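VirX1 (Cyanophage Syn10, PDB 6QGM) iodinates diverse substrates and probably works as a flavin-dependent halogenase of the tryptophan halogenase family. Local coordinates at residues Ser136-Thr147 with Ile154-Thr163; Arg80-Lys88 with Met405-Thr413. One frame throughout, in Å; residues are numbered along the deposited sequence.

Interaction 1. Residues Ser136-Thr147 with Ile154-Thr163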
loop_
_atom_site.group_PDB
_atom_site.type_symbol
_atom_site.label_atom_id
_atom_site.label_comp_id
_atom_site.label_asym_id
_atom_site.label_seq_id
_atom_site.Cartn_x
_atom_site.Cartn_y
_atom_site.Cartn_z
ATOM N N SER B 136 -26.782 17.558 5.459
ATOM C CA SER B 136 -28.081 18.223 5.729
ATOM C C SER B 136 -29.052 17.200 6.323
ATOM O O SER B 136 -30.027 17.612 6.971
ATOM C CB SER B 136 -28.626 18.882 4.470
ATOM O OG SER B 136 -27.687 19.815 3.933
ATOM N N ASN B 137 -28.779 15.909 6.125
ATOM C CA ASN B 137 -29.521 14.818 6.798
ATOM C C ASN B 137 -29.512 15.141 8.294
ATOM O O ASN B 137 -30.531 14.903 8.947
ATOM C CB ASN B 137 -28.946 13.440 6.450
ATOM C CG ASN B 137 -29.940 12.313 6.619
ATOM O OD1 ASN B 137 -31.097 12.551 6.979
ATOM N ND2 ASN B 137 -29.507 11.089 6.355
ATOM N N THR B 138 -28.411 15.708 8.788
ATOM C CA THR B 138 -28.213 16.207 10.182
ATOM C C THR B 138 -29.434 17.000 10.673
ATOM O O THR B 138 -29.845 16.786 11.821
ATOM C CB THR B 138 -26.961 17.090 10.270
ATOM O OG1 THR B 138 -25.893 16.368 9.652
ATOM C CG2 THR B 138 -26.599 17.482 11.689
ATOM N N TYR B 139 -29.985 17.885 9.846
ATOM C CA TYR B 139 -31.130 18.767 10.203
ATOM C C TYR B 139 -32.400 17.943 10.439
ATOM O O TYR B 139 -33.144 18.272 11.383
ATOM C CB TYR B 139 -31.395 19.798 9.105
ATOM C CG TYR B 139 -30.267 20.769 8.872
ATOM C CD1 TYR B 139 -30.048 21.816 9.746
ATOM C CD2 TYR B 139 -29.444 20.667 7.768
ATOM C CE1 TYR B 139 -29.012 22.707 9.547
ATOM C CE2 TYR B 139 -28.426 21.572 7.538
ATOM C CZ TYR B 139 -28.212 22.606 8.428
ATOM O OH TYR B 139 -27.203 23.506 8.230
ATOM N N LEU B 140 -32.663 16.940 9.593
ATOM C CA LEU B 140 -33.821 16.016 9.738
ATOM C C LEU B 140 -33.698 15.320 11.101
ATOM O O LEU B 140 -34.673 15.329 11.882
ATOM C CB LEU B 140 -33.822 14.990 8.603
ATOM C CG LEU B 140 -33.981 15.553 7.189
ATOM C CD1 LEU B 140 -33.966 14.435 6.136
ATOM C CD2 LEU B 140 -35.249 16.404 7.075
ATOM N N ALA B 141 -32.524 14.748 11.365
ATOM C CA ALA B 141 -32.187 14.037 12.612
ATOM C C ALA B 141 -32.379 14.988 13.790
ATOM O O ALA B 141 -33.031 14.599 14.758
ATOM C CB ALA B 141 -30.780 13.518 12.541
ATOM N N GLU B 142 -31.871 16.212 13.682
ATOM C CA GLU B 142 -31.814 17.182 14.811
ATOM C C GLU B 142 -33.219 17.677 15.158
ATOM O O GLU B 142 -33.491 17.783 16.355
ATOM C CB GLU B 142 -30.868 18.345 14.501
ATOM C CG GLU B 142 -29.422 17.984 14.757
ATOM C CD GLU B 142 -28.437 19.133 14.862
ATOM O OE1 GLU B 142 -28.870 20.259 15.125
ATOM O OE2 GLU B 142 -27.219 18.887 14.710
ATOM N N HIS B 143 -34.076 17.953 14.172
ATOM C CA HIS B 143 -35.447 18.490 14.403
ATOM C C HIS B 143 -36.499 17.382 14.261
ATOM O O HIS B 143 -37.690 17.714 14.271
ATOM C CB HIS B 143 -35.684 19.692 13.483
ATOM C CG HIS B 143 -34.727 20.795 13.759
ATOM N ND1 HIS B 143 -33.469 20.831 13.216
ATOM C CD2 HIS B 143 -34.825 21.876 14.543
ATOM C CE1 HIS B 143 -32.830 21.897 13.639
ATOM N NE2 HIS B 143 -33.653 22.576 14.430
ATOM N N ASN B 144 -36.074 16.116 14.155
ATOM C CA ASN B 144 -36.966 14.925 14.173
ATOM C C ASN B 144 -38.013 15.065 13.054
ATOM O O ASN B 144 -39.218 14.847 13.306
ATOM C CB ASN B 144 -37.613 14.766 15.555
ATOM C CG ASN B 144 -38.253 13.415 15.751
ATOM O OD1 ASN B 144 -37.672 12.384 15.394
ATOM N ND2 ASN B 144 -39.451 13.427 16.314
ATOM N N ARG B 145 -37.564 15.405 11.846
ATOM C CA ARG B 145 -38.421 15.602 10.655
ATOM C C ARG B 145 -38.018 14.590 9.588
ATOM O O ARG B 145 -36.917 14.036 9.684
ATOM C CB ARG B 145 -38.306 17.036 10.130
ATOM C CG ARG B 145 -38.435 18.097 11.208
ATOM C CD ARG B 145 -39.712 17.965 12.011
ATOM N NE ARG B 145 -39.864 19.098 12.903
ATOM C CZ ARG B 145 -40.702 20.103 12.703
ATOM N NH1 ARG B 145 -41.524 20.122 11.667
ATOM N NH2 ARG B 145 -40.745 21.101 13.563
ATOM N N LEU B 146 -38.877 14.408 8.586
ATOM C CA LEU B 146 -38.606 13.501 7.449
ATOM C C LEU B 146 -39.319 14.017 6.196
ATOM O O LEU B 146 -40.371 14.684 6.323
ATOM C CB LEU B 146 -39.055 12.095 7.846
ATOM C CG LEU B 146 -38.330 10.933 7.176
ATOM C CD1 LEU B 146 -36.829 11.134 7.139
ATOM C CD2 LEU B 146 -38.648 9.633 7.897
ATOM N N THR B 147 -38.739 13.738 5.029
ATOM C CA THR B 147 -39.244 14.158 3.698
ATOM C C THR B 147 -38.645 13.219 2.653
ATOM O O THR B 147 -37.515 12.716 2.909
ATOM C CB THR B 147 -38.891 15.617 3.398
ATOM O OG1 THR B 147 -39.118 15.853 2.010
ATOM C CG2 THR B 147 -37.452 15.938 3.702
ATOM N N ILE B 154 -33.487 19.526 0.508
ATOM C CA ILE B 154 -32.449 19.085 1.491
ATOM C C ILE B 154 -31.236 18.624 0.680
ATOM O O ILE B 154 -31.290 17.603 0.002
ATOM C CB ILE B 154 -33.022 18.012 2.437
ATOM C CG1 ILE B 154 -34.207 18.564 3.240
ATOM C CG2 ILE B 154 -31.935 17.443 3.344
ATOM C CD1 ILE B 154 -33.847 19.522 4.372
ATOM N N PRO B 155 -30.130 19.401 0.649
ATOM C CA PRO B 155 -29.009 19.114 -0.245
ATOM C C PRO B 155 -28.356 17.752 0.008
ATOM O O PRO B 155 -28.111 17.447 1.153
ATOM C CB PRO B 155 -27.990 20.213 0.069
ATOM C CG PRO B 155 -28.802 21.329 0.688
ATOM C CD PRO B 155 -29.925 20.630 1.425
ATOM N N ASN B 156 -28.123 16.982 -1.059
ATOM C CA ASN B 156 -27.260 15.769 -1.049
ATOM C C ASN B 156 -27.855 14.682 -0.146
ATOM O O ASN B 156 -27.086 13.863 0.376
ATOM C CB ASN B 156 -25.822 16.115 -0.638
ATOM C CG ASN B 156 -24.928 16.391 -1.835
ATOM O OD1 ASN B 156 -24.210 17.397 -1.884
ATOM N ND2 ASN B 156 -24.984 15.512 -2.824
ATOM N N PHE B 157 -29.182 14.650 -0.004
ATOM C CA PHE B 157 -29.947 13.636 0.765
ATOM C C PHE B 157 -30.851 12.864 -0.193
ATOM O O PHE B 157 -31.633 13.496 -0.925
ATOM C CB PHE B 157 -30.800 14.308 1.838
ATOM C CG PHE B 157 -31.783 13.393 2.529
ATOM C CD1 PHE B 157 -31.340 12.366 3.363
ATOM C CD2 PHE B 157 -33.147 13.568 2.346
ATOM C CE1 PHE B 157 -32.248 11.524 3.994
ATOM C CE2 PHE B 157 -34.044 12.732 2.990
ATOM C CZ PHE B 157 -33.604 11.713 3.809
ATOM N N ASN B 158 -30.744 11.533 -0.160
ATOM C CA ASN B 158 -31.522 10.590 -1.005
ATOM C C ASN B 158 -32.338 9.696 -0.060
ATOM O O ASN B 158 -31.749 8.798 0.536
ATOM C CB ASN B 158 -30.573 9.841 -1.940
ATOM C CG ASN B 158 -31.195 8.678 -2.690
ATOM O OD1 ASN B 158 -32.209 8.099 -2.283
ATOM N ND2 ASN B 158 -30.567 8.330 -3.794
ATOM N N PHE B 159 -33.640 9.960 0.081
ATOM C CA PHE B 159 -34.535 9.318 1.078
ATOM C C PHE B 159 -34.311 7.795 1.095
ATOM O O PHE B 159 -34.028 7.265 2.183
ATOM C CB PHE B 159 -35.997 9.706 0.817
ATOM C CG PHE B 159 -36.957 8.982 1.724
ATOM C CD1 PHE B 159 -37.115 9.379 3.044
ATOM C CD2 PHE B 159 -37.679 7.889 1.276
ATOM C CE1 PHE B 159 -37.983 8.711 3.895
ATOM C CE2 PHE B 159 -38.528 7.214 2.130
ATOM C CZ PHE B 159 -38.683 7.628 3.437
ATOM N N ASP B 160 -34.424 7.129 -0.056
ATOM C CA ASP B 160 -34.301 5.649 -0.195
ATOM C C ASP B 160 -33.026 5.122 0.483
ATOM O O ASP B 160 -33.124 4.136 1.242
ATOM C CB ASP B 160 -34.298 5.202 -1.659
ATOM C CG ASP B 160 -35.677 4.794 -2.156
ATOM O OD1 ASP B 160 -36.676 5.426 -1.705
ATOM O OD2 ASP B 160 -35.752 3.809 -2.951
ATOM N N TRP B 161 -31.880 5.733 0.183
ATOM C CA TRP B 161 -30.534 5.162 0.475
ATOM C C TRP B 161 -29.857 5.835 1.679
ATOM O O TRP B 161 -28.999 5.165 2.271
ATOM C CB TRP B 161 -29.666 5.224 -0.784
ATOM C CG TRP B 161 -30.157 4.264 -1.817
ATOM C CD1 TRP B 161 -31.040 4.521 -2.825
ATOM C CD2 TRP B 161 -29.843 2.866 -1.897
ATOM N NE1 TRP B 161 -31.269 3.379 -3.551
ATOM C CE2 TRP B 161 -30.540 2.354 -3.009
ATOM C CE3 TRP B 161 -28.996 2.017 -1.175
ATOM C CZ2 TRP B 161 -30.443 1.019 -3.392
ATOM C CZ3 TRP B 161 -28.902 0.688 -1.553
ATOM C CH2 TRP B 161 -29.624 0.203 -2.647
ATOM N N ASP B 162 -30.203 7.083 2.011
ATOM C CA ASP B 162 -29.625 7.860 3.140
ATOM C C ASP B 162 -30.532 7.776 4.366
ATOM O O ASP B 162 -30.198 8.413 5.380
ATOM C CB ASP B 162 -29.406 9.332 2.780
ATOM C CG ASP B 162 -28.289 9.547 1.775
ATOM O OD1 ASP B 162 -27.435 8.635 1.636
ATOM O OD2 ASP B 162 -28.284 10.635 1.136
ATOM N N THR B 163 -31.634 7.029 4.289
ATOM C CA THR B 163 -32.477 6.702 5.463
ATOM C C THR B 163 -32.424 5.194 5.674
ATOM O O THR B 163 -32.749 4.464 4.726
ATOM C CB THR B 163 -33.910 7.211 5.304
ATOM O OG1 THR B 163 -33.888 8.595 4.938
ATOM C CG2 THR B 163 -34.695 7.073 6.582
#
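Ser136, just ahead of helix 137-143, meets Pro155 with its hydroxyl end: OG lies 3.5 Å from Pro155 CD, at the rim of the proline ring, while Ser136 CB rests on the CG2 branch of Ile154. Asn137 carries the polar link. With CG anti to the backbone N (chi1 -157°), its amide reaches across to the second segment, and ND2 donates to Asp162 O at 2.9 Å in a bent bond (131° at the hydrogen), the donor tilted from the carbonyl plane. The same amide passes obliquely by Phe157, the two planes 47° apart, with OD1 3.4 Å from Phe157 CE1. One turn on, Leu140 brings CD1 over one face of the Phe157 ring, 3.7 Å from its centroid, a CH-pi contact; its CD2 branch turns to Ile154 CD1. The helix ends in a Schellman motif at Asn144, and the chain then swings back to the second segment. There Leu146 CG lies at the edge of Phe159, 4.0 Å from CE1, the two side chains nearly perpendicular. Thr147 sets its methyl CG2 beside Ile154 CG1, and its carbonyl O comes to the edge of the Phe157 ring, 3.5 Å from CE2. Beyond the segments, Asn137 OD1 accepts from Asn77 and ND2 also donates to Phe96 O. Arg486 of the second subunit packs on Asp162. The buried Asn137 amide is thus bonded through both its oxygen and its nitrogen, which fixes its orientation, while packing round Phe157 and Phe159, mostly apolar, joins helix 137-143 and the chain after it to residues 154-163.

Interaction 2. Residues Arg80-Lys88 with Met405-Thr413; sequences RFTNFREGK and MHYAYSMRT
Ser410 and Met411, just past the C-terminal end of helix 382-408, grip two successive carbonyls of the turn after strand 78-82. Ser410 OG donates to Phe84 O at 2.7 Å, and Met411 N donates to Arg85 O at 2.6 Å. Because OG stands anti to its own backbone N (chi1 174°), it can also accept from Arg412 N at 3.0 Å, closing an ST turn. The Arg412 chain then bends at chi3 and brings NH1 to Asn83 O, 3.2 Å away, with the oxygen tilted from the guanidinium plane; Gly87 CA lies over one face of that group, and Asp414 pairs with NH2. On the buried side, His406 directs its edge at the face of Phe81 in an offset edge-to-face pair, centroids 5.2 Å apart and planes at 62°, while NE2 of the histidine bonds to Glu355. The Phe84 ring has His406 O at its edge, and Phe84 CE2 lies 4.5 Å from Tyr407 CE1, a more distant contact. The outer side is looser: Arg85 and Met411 run side by side with CG of the arginine 4.1 Å from SD of the methionine, and the partly exposed Glu86 links to Lys88 by a salt bridge and to Arg85 by a long one. Arg376 of the third subunit also packs on Met411. An ST turn just past a helix end, whose serine hydroxyl also donates to a carbonyl of the strand-end turn, is the local motif; the nearby Pro-Leu-Glu-Ser-Thr loop holding Glu355 resembles the active-site loop of flavin-dependent tryptophan halogenases.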
loop_
_atom_site.group_PDB
_atom_site.type_symbol
_atom_site.label_atom_id
_atom_site.label_comp_id
_atom_site.label_asym_id
_atom_site.label_seq_id
_atom_site.Cartn_x
_atom_site.Cartn_y
_atom_site.Cartn_z
ATOM N N ARG B 80 -26.785 9.260 17.000
ATOM C CA ARG B 80 -26.544 10.398 17.918
ATOM C C ARG B 80 -25.667 9.906 19.074
ATOM O O ARG B 80 -25.943 8.824 19.604
ATOM C CB ARG B 80 -27.889 10.940 18.399
ATOM C CG ARG B 80 -27.784 11.911 19.558
ATOM C CD ARG B 80 -29.107 12.591 19.799
ATOM N NE ARG B 80 -29.464 13.354 18.615
ATOM C CZ ARG B 80 -30.697 13.679 18.256
ATOM N NH1 ARG B 80 -31.724 13.323 18.995
ATOM N NH2 ARG B 80 -30.899 14.368 17.148
ATOM N N PHE B 81 -24.646 10.680 19.441
ATOM C CA PHE B 81 -23.718 10.388 20.564
ATOM C C PHE B 81 -23.898 11.458 21.640
ATOM O O PHE B 81 -23.348 12.571 21.516
ATOM C CB PHE B 81 -22.279 10.290 20.053
ATOM C CG PHE B 81 -22.078 9.164 19.067
ATOM C CD1 PHE B 81 -21.976 7.848 19.500
ATOM C CD2 PHE B 81 -22.025 9.411 17.700
ATOM C CE1 PHE B 81 -21.807 6.814 18.588
ATOM C CE2 PHE B 81 -21.847 8.377 16.791
ATOM C CZ PHE B 81 -21.743 7.080 17.235
ATOM N N THR B 82 -24.676 11.109 22.661
ATOM C CA THR B 82 -24.842 11.891 23.911
ATOM C C THR B 82 -23.808 11.401 24.928
ATOM O O THR B 82 -23.629 10.181 25.047
ATOM C CB THR B 82 -26.277 11.791 24.440
ATOM O OG1 THR B 82 -27.162 12.152 23.365
ATOM C CG2 THR B 82 -26.519 12.645 25.665
ATOM N N ASN B 83 -23.117 12.341 25.574
ATOM C CA ASN B 83 -22.292 12.143 26.801
ATOM C C ASN B 83 -20.930 11.499 26.480
ATOM O O ASN B 83 -20.247 11.139 27.423
ATOM C CB ASN B 83 -23.067 11.324 27.840
ATOM C CG ASN B 83 -22.828 11.782 29.260
ATOM O OD1 ASN B 83 -22.781 12.969 29.529
ATOM N ND2 ASN B 83 -22.697 10.853 30.186
ATOM N N PHE B 84 -20.514 11.433 25.213
ATOM C CA PHE B 84 -19.339 10.646 24.757
ATOM C C PHE B 84 -18.043 11.464 24.760
ATOM O O PHE B 84 -16.973 10.852 24.948
ATOM C CB PHE B 84 -19.553 10.067 23.360
ATOM C CG PHE B 84 -19.831 8.585 23.361
ATOM C CD1 PHE B 84 -21.129 8.111 23.468
ATOM C CD2 PHE B 84 -18.792 7.671 23.256
ATOM C CE1 PHE B 84 -21.382 6.752 23.480
ATOM C CE2 PHE B 84 -19.047 6.311 23.260
ATOM C CZ PHE B 84 -20.343 5.851 23.385
ATOM N N ARG B 85 -18.098 12.768 24.514
ATOM C CA ARG B 85 -16.869 13.599 24.394
ATOM C C ARG B 85 -16.297 13.852 25.783
ATOM O O ARG B 85 -15.104 13.562 25.992
ATOM C CB ARG B 85 -17.118 14.940 23.702
ATOM C CG ARG B 85 -15.844 15.763 23.544
ATOM C CD ARG B 85 -15.971 17.063 22.763
ATOM N NE ARG B 85 -16.869 18.030 23.412
ATOM C CZ ARG B 85 -18.060 18.385 22.962
ATOM N NH1 ARG B 85 -18.524 17.876 21.843
ATOM N NH2 ARG B 85 -18.780 19.262 23.629
ATOM N N GLU B 86 -17.132 14.355 26.692
ATOM C CA GLU B 86 -16.689 15.001 27.954
ATOM C C GLU B 86 -17.558 14.568 29.148
ATOM O O GLU B 86 -17.216 14.955 30.271
ATOM C CB GLU B 86 -16.759 16.506 27.709
ATOM C CG GLU B 86 -15.761 17.326 28.480
ATOM C CD GLU B 86 -16.029 18.805 28.288
ATOM O OE1 GLU B 86 -16.218 19.213 27.093
ATOM O OE2 GLU B 86 -16.072 19.538 29.319
ATOM N N GLY B 87 -18.640 13.820 28.918
ATOM C CA GLY B 87 -19.550 13.312 29.959
ATOM C C GLY B 87 -20.401 14.399 30.600
ATOM O O GLY B 87 -20.622 14.326 31.831
ATOM N N LYS B 88 -20.909 15.344 29.804
ATOM C CA LYS B 88 -21.695 16.514 30.287
ATOM C C LYS B 88 -22.920 16.757 29.399
ATOM O O LYS B 88 -23.324 17.910 29.274
ATOM C CB LYS B 88 -20.800 17.753 30.326
ATOM C CG LYS B 88 -19.702 17.737 31.380
ATOM C CD LYS B 88 -18.768 18.906 31.207
ATOM C CE LYS B 88 -18.133 19.381 32.492
ATOM N NZ LYS B 88 -17.279 20.553 32.215
ATOM N N MET B 405 -12.348 3.642 17.993
ATOM C CA MET B 405 -11.957 5.068 17.857
ATOM C C MET B 405 -12.929 5.979 18.617
ATOM O O MET B 405 -12.482 7.035 19.080
ATOM C CB MET B 405 -11.894 5.479 16.385
ATOM C CG MET B 405 -10.654 4.982 15.683
ATOM S SD MET B 405 -10.437 5.664 14.041
ATOM C CE MET B 405 -8.914 4.865 13.540
ATOM N N HIS B 406 -14.197 5.580 18.757
ATOM C CA HIS B 406 -15.240 6.323 19.525
ATOM C C HIS B 406 -14.825 6.480 20.992
ATOM O O HIS B 406 -15.193 7.500 21.604
ATOM C CB HIS B 406 -16.600 5.612 19.473
ATOM C CG HIS B 406 -17.225 5.553 18.120
ATOM N ND1 HIS B 406 -16.599 4.975 17.040
ATOM C CD2 HIS B 406 -18.428 5.954 17.678
ATOM C CE1 HIS B 406 -17.382 5.054 15.979
ATOM N NE2 HIS B 406 -18.510 5.647 16.350
ATOM N N TYR B 407 -14.125 5.485 21.536
ATOM C CA TYR B 407 -13.642 5.454 22.938
ATOM C C TYR B 407 -12.292 6.171 23.018
ATOM O O TYR B 407 -12.106 7.032 23.886
ATOM C CB TYR B 407 -13.515 4.009 23.439
ATOM C CG TYR B 407 -14.804 3.230 23.532
ATOM C CD1 TYR B 407 -15.661 3.409 24.596
ATOM C CD2 TYR B 407 -15.146 2.289 22.576
ATOM C CE1 TYR B 407 -16.844 2.697 24.707
ATOM C CE2 TYR B 407 -16.321 1.568 22.659
ATOM C CZ TYR B 407 -17.177 1.773 23.732
ATOM O OH TYR B 407 -18.340 1.062 23.841
ATOM N N ALA B 408 -11.384 5.811 22.113
ATOM C CA ALA B 408 -9.947 6.147 22.160
ATOM C C ALA B 408 -9.739 7.663 22.247
ATOM O O ALA B 408 -8.793 8.092 22.945
ATOM C CB ALA B 408 -9.271 5.584 20.935
ATOM N N TYR B 409 -10.585 8.434 21.554
ATOM C CA TYR B 409 -10.422 9.895 21.344
ATOM C C TYR B 409 -11.314 10.696 22.295
ATOM O O TYR B 409 -11.246 11.922 22.236
ATOM C CB TYR B 409 -10.675 10.220 19.875
ATOM C CG TYR B 409 -9.562 9.752 18.981
ATOM C CD1 TYR B 409 -8.347 10.418 18.972
ATOM C CD2 TYR B 409 -9.700 8.634 18.175
ATOM C CE1 TYR B 409 -7.306 10.022 18.150
ATOM C CE2 TYR B 409 -8.660 8.198 17.372
ATOM C CZ TYR B 409 -7.457 8.891 17.374
ATOM O OH TYR B 409 -6.415 8.451 16.623
ATOM N N SER B 410 -12.098 10.035 23.153
ATOM C CA SER B 410 -12.951 10.715 24.160
ATOM C C SER B 410 -12.075 11.555 25.090
ATOM O O SER B 410 -10.872 11.224 25.247
ATOM C CB SER B 410 -13.779 9.747 24.937
ATOM O OG SER B 410 -14.479 10.418 25.974
ATOM N N MET B 411 -12.659 12.600 25.684
ATOM C CA MET B 411 -11.997 13.430 26.725
ATOM C C MET B 411 -12.242 12.816 28.108
ATOM O O MET B 411 -11.536 13.216 29.052
ATOM C CB MET B 411 -12.498 14.875 26.705
ATOM C CG MET B 411 -12.195 15.553 25.392
ATOM S SD MET B 411 -12.552 17.324 25.398
ATOM C CE MET B 411 -11.286 17.895 26.530
ATOM N N ARG B 412 -13.175 11.865 28.224
ATOM C CA ARG B 412 -13.608 11.292 29.526
ATOM C C ARG B 412 -12.454 10.543 30.199
ATOM O O ARG B 412 -11.855 9.641 29.584
ATOM C CB ARG B 412 -14.806 10.370 29.329
ATOM C CG ARG B 412 -16.038 11.120 28.854
ATOM C CD ARG B 412 -17.271 10.257 28.918
ATOM N NE ARG B 412 -17.546 9.841 30.288
ATOM C CZ ARG B 412 -18.670 9.301 30.700
ATOM N NH1 ARG B 412 -19.659 9.110 29.859
ATOM N NH2 ARG B 412 -18.792 8.953 31.961
ATOM N N THR B 413 -12.158 10.918 31.442
ATOM C CA THR B 413 -11.246 10.212 32.367
ATOM C C THR B 413 -11.887 10.195 33.752
ATOM O O THR B 413 -11.153 10.055 34.726
ATOM C CB THR B 413 -9.878 10.897 32.364
ATOM O OG1 THR B 413 -10.065 12.210 32.877
ATOM C CG2 THR B 413 -9.259 11.023 30.997
#

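Interaction 1 is nested within the long loop that interaction 2 closes, and their centres lie about 25 Å apart. Arg80 bridges them: its NH2 probably donates a hydrogen bond to Ala141 O, 3.2 Å away, on helix 137-143, while NE forms a salt bridge with Glu93. Strand 91-95, which carries Glu93 and is a neighbour of strand 78-82 in the sheet, also packs on that helix. Just ahead of strand 78-82, Asn77 bonds to Asn137, so the strand has interaction 1 near its start and interaction 2 at its end and in the turn that follows. Glu355 places interaction 2 beside the probable active-site region; interaction 1 faces helices 494-512 and 518-527.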